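Local coordinates for chorismate mutase (Corynebacterium glutamicum, PDB 5HUB), which probably catalyses the pericyclic rearrangement of chorismate to prephenate in the shikimate pathway, as a small helical enzyme of the type II chorismate mutase family, at residues A[53-56]-A[57-60]. Sequence-based numbering, arbitrary orientation. Where two conformers were deposited one is given.
Sequences RLVH and TREV
The imidazole of H56 receives V60 CG2 over one face: the methyl carbon lies 3.9 Å from the centroid of the H56 ring and 26° off its normal, which meets the geometry of a CH-pi contact. It is displaced toward the rim, nearest to NE2. H56 reaches this position with CG anti to its backbone N (chi1 173°), a torsion that sets the ring beside its own carbonyl carbon, on the side of the next helical turn. The guanidinium of R58 has V55 CA over the centre of one face, 4.3 Å above the plane, and L54 O over that face too. A bend at chi3 (-52°) folds the R58 chain back along the preceding turn, where R58 NH2 comes within 3.6 Å of V55 CG2. The other methyl of V55, CG1, lies 3.7 Å from E59 OE2, and that carboxylate oxygen forms a salt bridge with R86, the last modelled residue. Four i to i+4 backbone hydrogen bonds, T57 to R53 through V60 to H56, identify the segment as regular alpha-helix within 49-70; E59 N to V55 O measures 2.9 Å. T57 OG1 lies 3.0 Å from R53 O. R58 NH2 lies close to R18 NH1 of the second subunit, arginines meeting across the dimer, consistent with the dicarboxylate-binding pocket of type II chorismate mutases; the salt bridge would be expected to limit rotation of the E59 carboxylate.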
ATOM      1  N   ARG A  53      -4.840  25.095   1.574  0.50 14.59           N
ATOM      2  CA  ARG A  53      -4.143  25.005   2.829  0.50 13.75           C
ATOM      3  C   ARG A  53      -4.736  23.904   3.790  0.50 13.76           C
ATOM      4  O   ARG A  53      -3.970  23.160   4.446  0.50 15.24           O
ATOM      5  CB  ARG A  53      -4.128  26.415   3.392  0.50 13.22           C
ATOM      6  CG  ARG A  53      -3.647  26.488   4.781  0.50 12.70           C
ATOM      7  CD  ARG A  53      -3.836  27.934   5.242  0.50 14.69           C
ATOM      8  NE  ARG A  53      -3.374  28.093   6.577  0.50 16.39           N
ATOM      9  CZ  ARG A  53      -3.438  29.188   7.286  0.50 15.47           C
ATOM     10  NH1 ARG A  53      -2.971  29.160   8.500  0.50 16.70           N
ATOM     11  NH2 ARG A  53      -4.025  30.284   6.816  0.50 15.95           N
ATOM     12  N   LEU A  54      -6.064  23.768   3.844  1.00 14.09           N
ATOM     13  CA  LEU A  54      -6.724  22.766   4.609  1.00 15.10           C
ATOM     14  C   LEU A  54      -6.362  21.345   4.078  1.00 14.52           C
ATOM     15  O   LEU A  54      -6.122  20.438   4.844  1.00 16.24           O
ATOM     16  CB  LEU A  54      -8.231  22.992   4.561  1.00 16.48           C
ATOM     17  CG  LEU A  54      -8.775  24.283   5.215  1.00 20.11           C
ATOM     18  CD1 LEU A  54     -10.247  24.504   4.903  1.00 22.30           C
ATOM     19  CD2 LEU A  54      -8.584  24.156   6.696  1.00 25.34           C
ATOM     20  N   VAL A  55      -6.349  21.184   2.778  1.00 13.54           N
ATOM     21  CA  VAL A  55      -5.988  19.948   2.152  1.00 13.22           C
ATOM     22  C   VAL A  55      -4.558  19.598   2.479  1.00 13.28           C
ATOM     23  O   VAL A  55      -4.240  18.433   2.803  1.00 14.67           O
ATOM     24  CB  VAL A  55      -6.223  19.987   0.634  1.00 15.50           C
ATOM     25  CG1 VAL A  55      -5.644  18.791  -0.046  1.00 15.75           C
ATOM     26  CG2 VAL A  55      -7.713  20.091   0.346  1.00 18.22           C
ATOM     27  N   HIS A  56      -3.663  20.549   2.398  1.00 12.54           N
ATOM     28  CA  HIS A  56      -2.250  20.281   2.689  1.00 12.93           C
ATOM     29  C   HIS A  56      -2.085  19.788   4.081  1.00 12.83           C
ATOM     30  O   HIS A  56      -1.347  18.794   4.340  1.00 13.76           O
ATOM     31  CB  HIS A  56      -1.397  21.531   2.444  1.00 14.20           C
ATOM     32  CG  HIS A  56       0.003  21.389   2.859  1.00 15.07           C
ATOM     33  ND1 HIS A  56       0.906  20.675   2.108  1.00 17.45           N
ATOM     34  CD2 HIS A  56       0.656  21.775   3.973  1.00 17.99           C
ATOM     35  CE1 HIS A  56       2.069  20.673   2.727  1.00 19.37           C
ATOM     36  NE2 HIS A  56       1.947  21.334   3.863  1.00 20.67           N
ATOM     37  N   THR A  57      -2.761  20.419   5.045  1.00 13.02           N
ATOM     38  CA  THR A  57      -2.661  19.999   6.433  1.00 12.67           C
ATOM     39  C   THR A  57      -3.180  18.556   6.606  1.00 12.81           C
ATOM     40  O   THR A  57      -2.550  17.777   7.354  1.00 14.22           O
ATOM     41  CB  THR A  57      -3.413  21.027   7.356  1.00 14.67           C
ATOM     42  OG1 THR A  57      -2.878  22.316   7.108  1.00 16.62           O
ATOM     43  CG2 THR A  57      -3.287  20.694   8.785  1.00 15.85           C
ATOM     44  N   ARG A  58      -4.246  18.202   5.921  1.00 12.88           N
ATOM     45  CA  ARG A  58      -4.717  16.826   5.983  1.00 13.59           C
ATOM     46  C   ARG A  58      -3.683  15.864   5.349  1.00 13.62           C
ATOM     47  O   ARG A  58      -3.539  14.739   5.856  1.00 15.82           O
ATOM     48  CB  ARG A  58      -6.032  16.675   5.241  1.00 14.79           C
ATOM     49  CG  ARG A  58      -7.215  17.280   5.973  1.00 17.52           C
ATOM     50  CD  ARG A  58      -8.571  16.693   5.562  1.00 26.33           C
ATOM     51  NE  ARG A  58      -8.782  16.700   4.134  1.00 26.40           N
ATOM     52  CZ  ARG A  58      -9.431  17.607   3.429  1.00 23.03           C
ATOM     53  NH1 ARG A  58     -10.007  18.632   4.030  1.00 33.23           N
ATOM     54  NH2 ARG A  58      -9.513  17.478   2.109  1.00 28.04           N
ATOM     55  N   GLU A  59      -3.052  16.235   4.259  1.00 13.54           N
ATOM     56  CA  GLU A  59      -2.084  15.345   3.582  1.00 13.84           C
ATOM     57  C   GLU A  59      -0.910  15.166   4.480  1.00 13.84           C
ATOM     58  O   GLU A  59      -0.387  14.019   4.547  1.00 14.95           O
ATOM     59  CB  GLU A  59      -1.721  15.946   2.240  1.00 14.83           C
ATOM     60  CG  GLU A  59      -2.806  15.907   1.167  1.00 15.14           C
ATOM     61  CD  GLU A  59      -2.397  16.529  -0.179  1.00 16.80           C
ATOM     62  OE1 GLU A  59      -1.365  17.193  -0.239  1.00 25.40           O
ATOM     63  OE2 GLU A  59      -3.120  16.307  -1.152  1.00 20.58           O
ATOM     64  N   VAL A  60      -0.425  16.179   5.175  1.00 13.58           N
ATOM     65  CA  VAL A  60       0.670  16.004   6.113  1.00 14.25           C
ATOM     66  C   VAL A  60       0.333  15.048   7.229  1.00 14.51           C
ATOM     67  O   VAL A  60       1.175  14.218   7.617  1.00 15.43           O
ATOM     68  CB  VAL A  60       1.136  17.377   6.647  1.00 16.51           C
ATOM     69  CG1 VAL A  60       2.129  17.164   7.797  1.00 17.55           C
ATOM     70  CG2 VAL A  60       1.761  18.160   5.501  1.00 19.25           C
TER